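Local atomic coordinates of putative TRAP PERIPLASMIC SOLUTE BINDING PROTEIN (Haemophilus influenzae, PDB entry 4PBQ), a protein that binds L-gulonate and probably delivers it, as a periplasmic solute-binding protein, to a TRAP transporter for uptake. Residues D97-F109 / L305-V319. Numbering follows the deposited sequence.
With 2UF (L-gulonate), chain D.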
ATOM      1  N   ASP A  97      16.102   1.445  -2.345  1.00 11.74           N
ATOM      2  CA  ASP A  97      16.367   0.583  -3.489  1.00 13.71           C
ATOM      3  C   ASP A  97      15.090   0.525  -4.299  1.00 14.96           C
ATOM      4  O   ASP A  97      14.079  -0.005  -3.846  1.00 14.52           O
ATOM      5  CB  ASP A  97      16.787  -0.828  -3.031  1.00 16.61           C
ATOM      6  CG  ASP A  97      17.215  -1.733  -4.184  1.00 24.87           C
ATOM      7  OD1 ASP A  97      16.788  -1.492  -5.329  1.00 16.96           O
ATOM      8  OD2 ASP A  97      17.979  -2.709  -3.947  1.00 21.80           O
ATOM      9  N   PRO A  98      15.129   1.035  -5.529  1.00 12.82           N
ATOM     10  CA  PRO A  98      13.877   1.234  -6.268  1.00 14.44           C
ATOM     11  C   PRO A  98      13.153  -0.058  -6.629  1.00 14.15           C
ATOM     12  O   PRO A  98      11.976   0.012  -6.958  1.00 13.55           O
ATOM     13  CB  PRO A  98      14.317   1.954  -7.550  1.00 25.36           C
ATOM     14  CG  PRO A  98      15.696   2.437  -7.290  1.00 32.32           C
ATOM     15  CD  PRO A  98      16.303   1.545  -6.263  1.00 22.80           C
ATOM     16  N   ILE A  99      13.828  -1.202  -6.582  1.00 13.06           N
ATOM     17  CA  ILE A  99      13.170  -2.440  -6.983  1.00 12.31           C
ATOM     18  C   ILE A  99      11.928  -2.708  -6.122  1.00 12.37           C
ATOM     19  O   ILE A  99      10.936  -3.280  -6.589  1.00 14.45           O
ATOM     20  CB  ILE A  99      14.142  -3.657  -6.988  1.00 14.09           C
ATOM     21  CG1 ILE A  99      13.508  -4.793  -7.797  1.00 23.01           C
ATOM     22  CG2 ILE A  99      14.503  -4.089  -5.574  1.00 15.28           C
ATOM     23  CD1 ILE A  99      14.485  -5.694  -8.484  1.00 31.08           C
ATOM     24  N   PHE A 100      11.976  -2.283  -4.869  1.00 10.91           N
ATOM     25  CA  PHE A 100      10.860  -2.555  -3.951  1.00 10.77           C
ATOM     26  C   PHE A 100       9.585  -1.809  -4.316  1.00 10.98           C
ATOM     27  O   PHE A 100       8.499  -2.159  -3.844  1.00  9.53           O
ATOM     28  CB  PHE A 100      11.252  -2.232  -2.500  1.00 11.33           C
ATOM     29  CG  PHE A 100      12.455  -2.993  -2.034  1.00  8.60           C
ATOM     30  CD1 PHE A 100      12.493  -4.384  -2.144  1.00 11.33           C
ATOM     31  CD2 PHE A 100      13.546  -2.341  -1.503  1.00 13.04           C
ATOM     32  CE1 PHE A 100      13.611  -5.105  -1.726  1.00 12.87           C
ATOM     33  CE2 PHE A 100      14.682  -3.054  -1.118  1.00 14.69           C
ATOM     34  CZ  PHE A 100      14.707  -4.441  -1.223  1.00 13.59           C
ATOM     35  N   GLY A 101       9.698  -0.770  -5.136  1.00 11.10           N
ATOM     36  CA  GLY A 101       8.534   0.009  -5.499  1.00 10.46           C
ATOM     37  C   GLY A 101       7.802  -0.452  -6.760  1.00  7.19           C
ATOM     38  O   GLY A 101       6.789   0.157  -7.153  1.00  9.07           O
ATOM     39  N   VAL A 102       8.301  -1.517  -7.388  1.00  8.39           N
ATOM     40  CA  VAL A 102       7.801  -1.942  -8.692  1.00  9.30           C
ATOM     41  C   VAL A 102       6.302  -2.263  -8.688  1.00  9.83           C
ATOM     42  O   VAL A 102       5.629  -2.034  -9.687  1.00  9.78           O
ATOM     43  CB  VAL A 102       8.610  -3.141  -9.257  1.00  7.74           C
ATOM     44  CG1 VAL A 102       8.432  -4.395  -8.412  1.00 10.58           C
ATOM     45  CG2 VAL A 102       8.232  -3.413 -10.704  1.00 13.91           C
ATOM     46  N   TRP A 103       5.773  -2.759  -7.568  1.00  9.02           N
ATOM     47  CA  TRP A 103       4.375  -3.213  -7.537  1.00  7.48           C
ATOM     48  C   TRP A 103       3.391  -2.071  -7.715  1.00  7.35           C
ATOM     49  O   TRP A 103       2.263  -2.324  -8.088  1.00 10.25           O
ATOM     50  CB  TRP A 103       4.056  -3.972  -6.228  1.00 10.08           C
ATOM     51  CG  TRP A 103       5.148  -4.902  -5.870  1.00 10.07           C
ATOM     52  CD1 TRP A 103       5.969  -4.839  -4.773  1.00  8.42           C
ATOM     53  CD2 TRP A 103       5.583  -6.040  -6.629  1.00 13.03           C
ATOM     54  NE1 TRP A 103       6.889  -5.861  -4.816  1.00 11.91           N
ATOM     55  CE2 TRP A 103       6.666  -6.611  -5.946  1.00 12.44           C
ATOM     56  CE3 TRP A 103       5.159  -6.631  -7.828  1.00  9.48           C
ATOM     57  CZ2 TRP A 103       7.327  -7.724  -6.419  1.00 12.19           C
ATOM     58  CZ3 TRP A 103       5.827  -7.753  -8.286  1.00  8.95           C
ATOM     59  CH2 TRP A 103       6.892  -8.277  -7.596  1.00 12.36           C
ATOM     60  N   GLU A 104       3.830  -0.842  -7.427  1.00 10.66           N
ATOM     61  CA  GLU A 104       3.022   0.359  -7.566  1.00  8.71           C
ATOM     62  C   GLU A 104       3.235   1.086  -8.909  1.00  6.63           C
ATOM     63  O   GLU A 104       2.703   2.167  -9.115  1.00  8.07           O
ATOM     64  CB  GLU A 104       3.278   1.310  -6.397  1.00 10.04           C
ATOM     65  CG  GLU A 104       2.544   0.865  -5.104  1.00  7.51           C
ATOM     66  CD  GLU A 104       2.905   1.699  -3.872  1.00  7.32           C
ATOM     67  OE1 GLU A 104       4.025   2.271  -3.850  1.00  7.57           O
ATOM     68  OE2 GLU A 104       2.041   1.831  -2.963  1.00  7.98           O
ATOM     69  N   TRP A 105       3.956   0.486  -9.847  1.00  8.71           N
ATOM     70  CA  TRP A 105       4.047   1.096 -11.165  1.00  7.58           C
ATOM     71  C   TRP A 105       2.645   1.132 -11.789  1.00  9.73           C
ATOM     72  O   TRP A 105       1.873   0.178 -11.662  1.00  9.48           O
ATOM     73  CB  TRP A 105       5.053   0.355 -12.040  1.00  9.91           C
ATOM     74  CG  TRP A 105       6.490   0.559 -11.609  1.00 10.99           C
ATOM     75  CD1 TRP A 105       6.930   1.258 -10.516  1.00 11.15           C
ATOM     76  CD2 TRP A 105       7.649   0.020 -12.232  1.00 10.18           C
ATOM     77  NE1 TRP A 105       8.308   1.195 -10.440  1.00 14.40           N
ATOM     78  CE2 TRP A 105       8.768   0.438 -11.480  1.00 10.94           C
ATOM     79  CE3 TRP A 105       7.859  -0.774 -13.363  1.00 13.70           C
ATOM     80  CZ2 TRP A 105      10.068   0.098 -11.834  1.00 14.83           C
ATOM     81  CZ3 TRP A 105       9.154  -1.103 -13.711  1.00 13.52           C
ATOM     82  CH2 TRP A 105      10.238  -0.663 -12.953  1.00 13.09           C
ATOM     83  N   PRO A 106       2.303   2.228 -12.484  1.00  8.73           N
ATOM     84  CA  PRO A 106       0.902   2.405 -12.918  1.00 13.20           C
ATOM     85  C   PRO A 106       0.422   1.353 -13.914  1.00 11.60           C
ATOM     86  O   PRO A 106       1.158   0.948 -14.817  1.00 13.38           O
ATOM     87  CB  PRO A 106       0.913   3.804 -13.547  1.00 10.66           C
ATOM     88  CG  PRO A 106       1.989   4.507 -12.807  1.00 16.01           C
ATOM     89  CD  PRO A 106       3.073   3.472 -12.638  1.00 13.28           C
ATOM     90  N   TYR A 107      -0.799   0.872 -13.716  1.00 10.60           N
ATOM     91  CA  TYR A 107      -1.441  -0.065 -14.646  1.00 12.92           C
ATOM     92  C   TYR A 107      -0.701  -1.418 -14.804  1.00 13.92           C
ATOM     93  O   TYR A 107      -0.821  -2.110 -15.816  1.00 17.51           O
ATOM     94  CB  TYR A 107      -1.733   0.649 -15.993  1.00 14.72           C
ATOM     95  CG  TYR A 107      -2.495   1.942 -15.764  1.00 12.47           C
ATOM     96  CD1 TYR A 107      -3.810   1.920 -15.338  1.00 10.70           C
ATOM     97  CD2 TYR A 107      -1.884   3.181 -15.924  1.00 12.04           C
ATOM     98  CE1 TYR A 107      -4.521   3.096 -15.054  1.00 11.12           C
ATOM     99  CE2 TYR A 107      -2.567   4.355 -15.647  1.00 11.45           C
ATOM    100  CZ  TYR A 107      -3.894   4.324 -15.234  1.00 12.14           C
ATOM    101  OH  TYR A 107      -4.587   5.487 -14.980  1.00 15.11           O
ATOM    102  N   LEU A 108       0.026  -1.810 -13.760  1.00 10.97           N
ATOM    103  CA  LEU A 108       0.726  -3.084 -13.748  1.00 15.89           C
ATOM    104  C   LEU A 108      -0.250  -4.259 -13.641  1.00 15.39           C
ATOM    105  O   LEU A 108      -0.030  -5.302 -14.262  1.00 16.31           O
ATOM    106  CB  LEU A 108       1.725  -3.113 -12.587  1.00 14.19           C
ATOM    107  CG  LEU A 108       2.785  -4.209 -12.592  1.00 16.49           C
ATOM    108  CD1 LEU A 108       3.697  -4.103 -13.807  1.00 19.57           C
ATOM    109  CD2 LEU A 108       3.583  -4.118 -11.292  1.00 14.00           C
ATOM    110  N   PHE A 109      -1.328  -4.077 -12.871  1.00 14.06           N
ATOM    111  CA  PHE A 109      -2.302  -5.140 -12.596  1.00 11.21           C
ATOM    112  C   PHE A 109      -3.711  -4.757 -13.016  1.00 16.33           C
ATOM    113  O   PHE A 109      -4.144  -3.653 -12.709  1.00 16.55           O
ATOM    114  CB  PHE A 109      -2.369  -5.437 -11.099  1.00  9.50           C
ATOM    115  CG  PHE A 109      -1.059  -5.768 -10.473  1.00 11.35           C
ATOM    116  CD1 PHE A 109      -0.178  -6.666 -11.060  1.00 11.80           C
ATOM    117  CD2 PHE A 109      -0.720  -5.211  -9.258  1.00 13.34           C
ATOM    118  CE1 PHE A 109       1.026  -6.977 -10.458  1.00 14.13           C
ATOM    119  CE2 PHE A 109       0.494  -5.526  -8.641  1.00 14.52           C
ATOM    120  CZ  PHE A 109       1.362  -6.407  -9.241  1.00 12.23           C
ATOM    121  N   LEU A 305       6.545   7.216 -17.668  1.00 17.08           N
ATOM    122  CA  LEU A 305       7.175   6.702 -16.453  1.00 15.48           C
ATOM    123  C   LEU A 305       7.970   5.448 -16.782  1.00 17.91           C
ATOM    124  O   LEU A 305       9.100   5.287 -16.323  1.00 14.68           O
ATOM    125  CB  LEU A 305       6.147   6.403 -15.369  1.00 17.46           C
ATOM    126  CG  LEU A 305       5.247   7.577 -14.974  1.00 21.88           C
ATOM    127  CD1 LEU A 305       4.123   7.061 -14.103  1.00 28.44           C
ATOM    128  CD2 LEU A 305       6.052   8.626 -14.262  1.00 18.66           C
ATOM    129  N   TYR A 306       7.371   4.573 -17.589  1.00 16.35           N
ATOM    130  CA  TYR A 306       7.993   3.327 -17.990  1.00 13.34           C
ATOM    131  C   TYR A 306       9.162   3.569 -18.907  1.00 15.97           C
ATOM    132  O   TYR A 306      10.194   2.899 -18.796  1.00 16.18           O
ATOM    133  CB  TYR A 306       6.972   2.419 -18.671  1.00 16.87           C
ATOM    134  CG  TYR A 306       6.042   1.730 -17.703  1.00 14.22           C
ATOM    135  CD1 TYR A 306       4.859   2.341 -17.279  1.00 14.28           C
ATOM    136  CD2 TYR A 306       6.341   0.474 -17.222  1.00 11.89           C
ATOM    137  CE1 TYR A 306       4.004   1.688 -16.366  1.00 13.79           C
ATOM    138  CE2 TYR A 306       5.524  -0.161 -16.323  1.00 11.67           C
ATOM    139  CZ  TYR A 306       4.353   0.444 -15.898  1.00 11.81           C
ATOM    140  OH  TYR A 306       3.567  -0.271 -15.013  1.00 12.97           O
ATOM    141  N   ASP A 307       9.026   4.541 -19.808  1.00 16.20           N
ATOM    142  CA  ASP A 307      10.153   4.875 -20.665  1.00 18.56           C
ATOM    143  C   ASP A 307      11.375   5.167 -19.812  1.00 17.50           C
ATOM    144  O   ASP A 307      12.505   4.738 -20.121  1.00 18.71           O
ATOM    145  CB  ASP A 307       9.846   6.099 -21.526  1.00 19.54           C
ATOM    146  CG  ASP A 307       8.733   5.849 -22.525  1.00 23.56           C
ATOM    147  OD1 ASP A 307       8.437   4.667 -22.832  1.00 23.28           O
ATOM    148  OD2 ASP A 307       8.155   6.847 -23.000  1.00 33.70           O
ATOM    149  N   SER A 308      11.154   5.931 -18.754  1.00 15.64           N
ATOM    150  CA  SER A 308      12.227   6.304 -17.866  1.00 18.78           C
ATOM    151  C   SER A 308      12.733   5.070 -17.082  1.00 18.46           C
ATOM    152  O   SER A 308      13.939   4.892 -16.934  1.00 16.98           O
ATOM    153  CB  SER A 308      11.755   7.430 -16.942  1.00 24.55           C
ATOM    154  OG  SER A 308      12.761   7.814 -16.028  1.00 30.25           O
ATOM    155  N   PHE A 309      11.841   4.202 -16.603  1.00 14.58           N
ATOM    156  CA  PHE A 309      12.296   3.035 -15.839  1.00 13.77           C
ATOM    157  C   PHE A 309      13.265   2.197 -16.682  1.00 19.54           C
ATOM    158  O   PHE A 309      14.292   1.734 -16.208  1.00 17.28           O
ATOM    159  CB  PHE A 309      11.140   2.087 -15.430  1.00 12.81           C
ATOM    160  CG  PHE A 309      10.066   2.701 -14.560  1.00 15.67           C
ATOM    161  CD1 PHE A 309      10.361   3.635 -13.600  1.00 16.70           C
ATOM    162  CD2 PHE A 309       8.746   2.285 -14.703  1.00 19.05           C
ATOM    163  CE1 PHE A 309       9.340   4.170 -12.799  1.00 19.94           C
ATOM    164  CE2 PHE A 309       7.740   2.817 -13.919  1.00 20.08           C
ATOM    165  CZ  PHE A 309       8.053   3.754 -12.960  1.00 17.79           C
ATOM    166  N   TYR A 310      12.917   1.990 -17.940  1.00 14.63           N
ATOM    167  CA  TYR A 310      13.723   1.150 -18.807  1.00 18.12           C
ATOM    168  C   TYR A 310      15.089   1.779 -19.122  1.00 20.77           C
ATOM    169  O   TYR A 310      16.048   1.064 -19.410  1.00 22.26           O
ATOM    170  CB  TYR A 310      12.940   0.825 -20.079  1.00 16.06           C
ATOM    171  CG  TYR A 310      11.695  -0.014 -19.822  1.00 16.49           C
ATOM    172  CD1 TYR A 310      11.714  -1.067 -18.911  1.00 26.84           C
ATOM    173  CD2 TYR A 310      10.502   0.250 -20.479  1.00 22.48           C
ATOM    174  CE1 TYR A 310      10.585  -1.837 -18.674  1.00 22.82           C
ATOM    175  CE2 TYR A 310       9.373  -0.513 -20.243  1.00 23.20           C
ATOM    176  CZ  TYR A 310       9.420  -1.557 -19.344  1.00 24.36           C
ATOM    177  OH  TYR A 310       8.294  -2.320 -19.111  1.00 24.15           O
ATOM    178  N   LYS A 311      15.180   3.101 -19.053  1.00 22.99           N
ATOM    179  CA  LYS A 311      16.453   3.782 -19.263  1.00 22.31           C
ATOM    180  C   LYS A 311      17.361   3.826 -18.042  1.00 21.40           C
ATOM    181  O   LYS A 311      18.580   3.932 -18.187  1.00 26.89           O
ATOM    182  CB  LYS A 311      16.232   5.217 -19.727  1.00 24.99           C
ATOM    183  CG  LYS A 311      15.573   5.325 -21.064  1.00 35.39           C
ATOM    184  CD  LYS A 311      15.768   6.708 -21.654  1.00 38.78           C
ATOM    185  CE  LYS A 311      15.115   6.816 -23.022  1.00 46.99           C
ATOM    186  NZ  LYS A 311      15.378   5.623 -23.884  1.00 50.44           N
ATOM    187  N   LYS A 312      16.791   3.792 -16.845  1.00 22.76           N
ATOM    188  CA  LYS A 312      17.592   4.037 -15.647  1.00 24.87           C
ATOM    189  C   LYS A 312      17.784   2.786 -14.791  1.00 28.44           C
ATOM    190  O   LYS A 312      18.692   2.736 -13.959  1.00 26.51           O
ATOM    191  CB  LYS A 312      16.977   5.174 -14.826  1.00 29.80           C
ATOM    192  CG  LYS A 312      15.617   4.873 -14.247  1.00 36.76           C
ATOM    193  CD  LYS A 312      15.010   6.119 -13.580  1.00 47.31           C
ATOM    194  CE  LYS A 312      13.557   5.875 -13.157  1.00 41.05           C
ATOM    195  NZ  LYS A 312      12.953   6.979 -12.350  1.00 45.35           N
ATOM    196  N   TYR A 313      16.942   1.777 -15.010  1.00 25.00           N
ATOM    197  CA  TYR A 313      17.029   0.517 -14.264  1.00 25.66           C
ATOM    198  C   TYR A 313      17.388  -0.643 -15.196  1.00 25.30           C
ATOM    199  O   TYR A 313      16.625  -0.975 -16.100  1.00 27.17           O
ATOM    200  CB  TYR A 313      15.701   0.202 -13.594  1.00 17.98           C
ATOM    201  CG  TYR A 313      15.181   1.248 -12.643  1.00 16.72           C
ATOM    202  CD1 TYR A 313      16.039   2.021 -11.867  1.00 21.93           C
ATOM    203  CD2 TYR A 313      13.825   1.471 -12.537  1.00 19.69           C
ATOM    204  CE1 TYR A 313      15.545   2.969 -10.999  1.00 20.62           C
ATOM    205  CE2 TYR A 313      13.324   2.410 -11.676  1.00 17.66           C
ATOM    206  CZ  TYR A 313      14.185   3.160 -10.908  1.00 25.43           C
ATOM    207  OH  TYR A 313      13.661   4.092 -10.032  1.00 27.11           O
ATOM    208  N   ASP A 314      18.545  -1.258 -14.972  0.58 26.49           N
ATOM    209  CA  ASP A 314      18.992  -2.367 -15.815  0.58 25.94           C
ATOM    210  C   ASP A 314      18.167  -3.638 -15.607  0.58 22.89           C
ATOM    211  O   ASP A 314      18.284  -4.584 -16.386  0.58 25.99           O
ATOM    212  CB  ASP A 314      20.469  -2.683 -15.541  0.58 33.22           C
ATOM    213  CG  ASP A 314      20.658  -3.564 -14.318  0.58 38.26           C
ATOM    214  OD1 ASP A 314      20.692  -4.802 -14.479  0.58 51.73           O
ATOM    215  OD2 ASP A 314      20.758  -3.026 -13.198  0.58 38.55           O
ATOM    216  N   TRP A 315      17.336  -3.662 -14.567  1.00 24.33           N
ATOM    217  CA  TRP A 315      16.527  -4.842 -14.254  1.00 21.11           C
ATOM    218  C   TRP A 315      15.074  -4.716 -14.687  1.00 19.93           C
ATOM    219  O   TRP A 315      14.314  -5.685 -14.612  1.00 22.28           O
ATOM    220  CB  TRP A 315      16.557  -5.095 -12.740  1.00 19.82           C
ATOM    221  CG  TRP A 315      16.302  -3.848 -11.922  1.00 19.10           C
ATOM    222  CD1 TRP A 315      17.245  -3.018 -11.385  1.00 19.36           C
ATOM    223  CD2 TRP A 315      15.029  -3.282 -11.571  1.00 17.67           C
ATOM    224  NE1 TRP A 315      16.644  -1.979 -10.733  1.00 18.07           N
ATOM    225  CE2 TRP A 315      15.283  -2.117 -10.827  1.00 18.42           C
ATOM    226  CE3 TRP A 315      13.702  -3.644 -11.818  1.00 16.34           C
ATOM    227  CZ2 TRP A 315      14.261  -1.315 -10.325  1.00 15.40           C
ATOM    228  CZ3 TRP A 315      12.691  -2.843 -11.330  1.00 15.12           C
ATOM    229  CH2 TRP A 315      12.973  -1.696 -10.586  1.00 16.28           C
ATOM    230  N   ALA A 316      14.670  -3.525 -15.111  1.00 19.50           N
ATOM    231  CA  ALA A 316      13.251  -3.255 -15.276  1.00 18.57           C
ATOM    232  C   ALA A 316      12.639  -4.100 -16.386  1.00 21.20           C
ATOM    233  O   ALA A 316      11.559  -4.646 -16.212  1.00 20.38           O
ATOM    234  CB  ALA A 316      13.007  -1.784 -15.510  1.00 18.22           C
ATOM    235  N   LYS A 317      13.334  -4.232 -17.513  1.00 23.00           N
ATOM    236  CA  LYS A 317      12.807  -4.995 -18.636  1.00 30.36           C
ATOM    237  C   LYS A 317      12.519  -6.441 -18.219  1.00 29.66           C
ATOM    238  O   LYS A 317      11.435  -6.977 -18.471  1.00 25.61           O
ATOM    239  CB  LYS A 317      13.800  -4.952 -19.805  1.00 33.39           C
ATOM    240  CG  LYS A 317      13.328  -5.655 -21.062  1.00 42.29           C
ATOM    241  CD  LYS A 317      14.428  -5.695 -22.126  1.00 47.34           C
ATOM    242  CE  LYS A 317      13.868  -6.116 -23.473  1.00 49.45           C
ATOM    243  NZ  LYS A 317      12.847  -7.197 -23.335  1.00 53.06           N
ATOM    244  N   ASP A 318      13.490  -7.052 -17.552  1.00 23.62           N
ATOM    245  CA  ASP A 318      13.381  -8.436 -17.112  1.00 24.62           C
ATOM    246  C   ASP A 318      12.281  -8.609 -16.044  1.00 20.94           C
ATOM    247  O   ASP A 318      11.523  -9.581 -16.083  1.00 21.17           O
ATOM    248  CB  ASP A 318      14.723  -8.910 -16.555  1.00 29.51           C
ATOM    249  CG  ASP A 318      14.686 -10.344 -16.077  1.00 41.12           C
ATOM    250  OD1 ASP A 318      14.292 -11.222 -16.875  1.00 51.48           O
ATOM    251  OD2 ASP A 318      15.042 -10.589 -14.899  1.00 45.92           O
ATOM    252  N   VAL A 319      12.200  -7.673 -15.100  1.00 19.51           N
ATOM    253  CA  VAL A 319      11.242  -7.811 -14.007  1.00 17.99           C
ATOM    254  C   VAL A 319       9.824  -7.685 -14.533  1.00 18.51           C
ATOM    255  O   VAL A 319       8.959  -8.506 -14.211  1.00 16.98           O
ATOM    256  CB  VAL A 319      11.519  -6.812 -12.856  1.00 17.89           C
ATOM    257  CG1 VAL A 319      10.375  -6.811 -11.835  1.00 17.31           C
ATOM    258  CG2 VAL A 319      12.824  -7.167 -12.166  1.00 20.78           C
TER
HETATM  259  O6A 2UF D 401       0.520   7.581   2.732  1.00  6.48           O
HETATM  260  C6  2UF D 401       0.018   7.009   1.755  1.00 10.19           C
HETATM  261  O6B 2UF D 401      -0.724   7.535   0.912  1.00  8.56           O
HETATM  262  C5  2UF D 401       0.305   5.499   1.615  1.00  8.06           C
HETATM  263  O5  2UF D 401      -0.778   4.899   0.938  1.00  5.42           O
HETATM  264  C4  2UF D 401       1.611   5.257   0.826  1.00  8.76           C
HETATM  265  O4  2UF D 401       2.731   5.759   1.575  1.00  6.81           O
HETATM  266  C3  2UF D 401       1.775   3.750   0.535  1.00  5.48           C
HETATM  267  O3  2UF D 401       1.610   2.921   1.736  1.00  5.86           O
HETATM  268  C2  2UF D 401       3.150   3.444  -0.083  1.00  6.75           C
HETATM  269  O2  2UF D 401       3.027   2.136  -0.606  1.00  6.20           O
HETATM  270  C1  2UF D 401       3.479   4.395  -1.275  1.00  4.97           C
HETATM  271  O1  2UF D 401       4.694   3.925  -1.880  1.00  6.69           O
HETATM  272  O   HOH W   1      10.645   3.556  -9.716  1.00 29.99           O
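Trp105 reaches from the loop after the 3-10 segment 98-104 into the bend between helices 292-312 and 316-326. Its CB lies 3.4 Å from Tyr306 OH. CG stands anti to the carbonyl carbon (chi1 -71°), and the indole beyond it lies over Phe309: the six-membered rings stack face to face, centroids 3.7 Å apart and planes at 15°, while Val102 CG2 covers the opposite indole face. On one side, the six-membered ring of Trp105 makes an offset edge-to-face pair with Tyr306 (planes at 87°), CE3 lying 3.8 Å from Tyr306 CE2; on the other, NE1 bonds weakly to a water that also binds Tyr313 OH. At the far end, CZ2 approaches Trp315 CH2 at 3.6 Å and CH2 meets Ala316 CB near the indole plane. Trp315 receives Ile99 CG1 over its face, 4.0 Å from the six-ring centroid in a CH-pi contact. Tyr306 OH donates to Pro106 O (2.7 Å), from above the carbonyl plane. Neighbouring Glu104 accepts hydrogen bonds from L-gulonate O1 and O2 through both carboxylate oxygens. The chemistry is mainly aromatic and apolar, one direct hydrogen bond holding the tyrosine hydroxyl; it joins the C-terminal helices to a loop carrying a ligand-binding carboxylate.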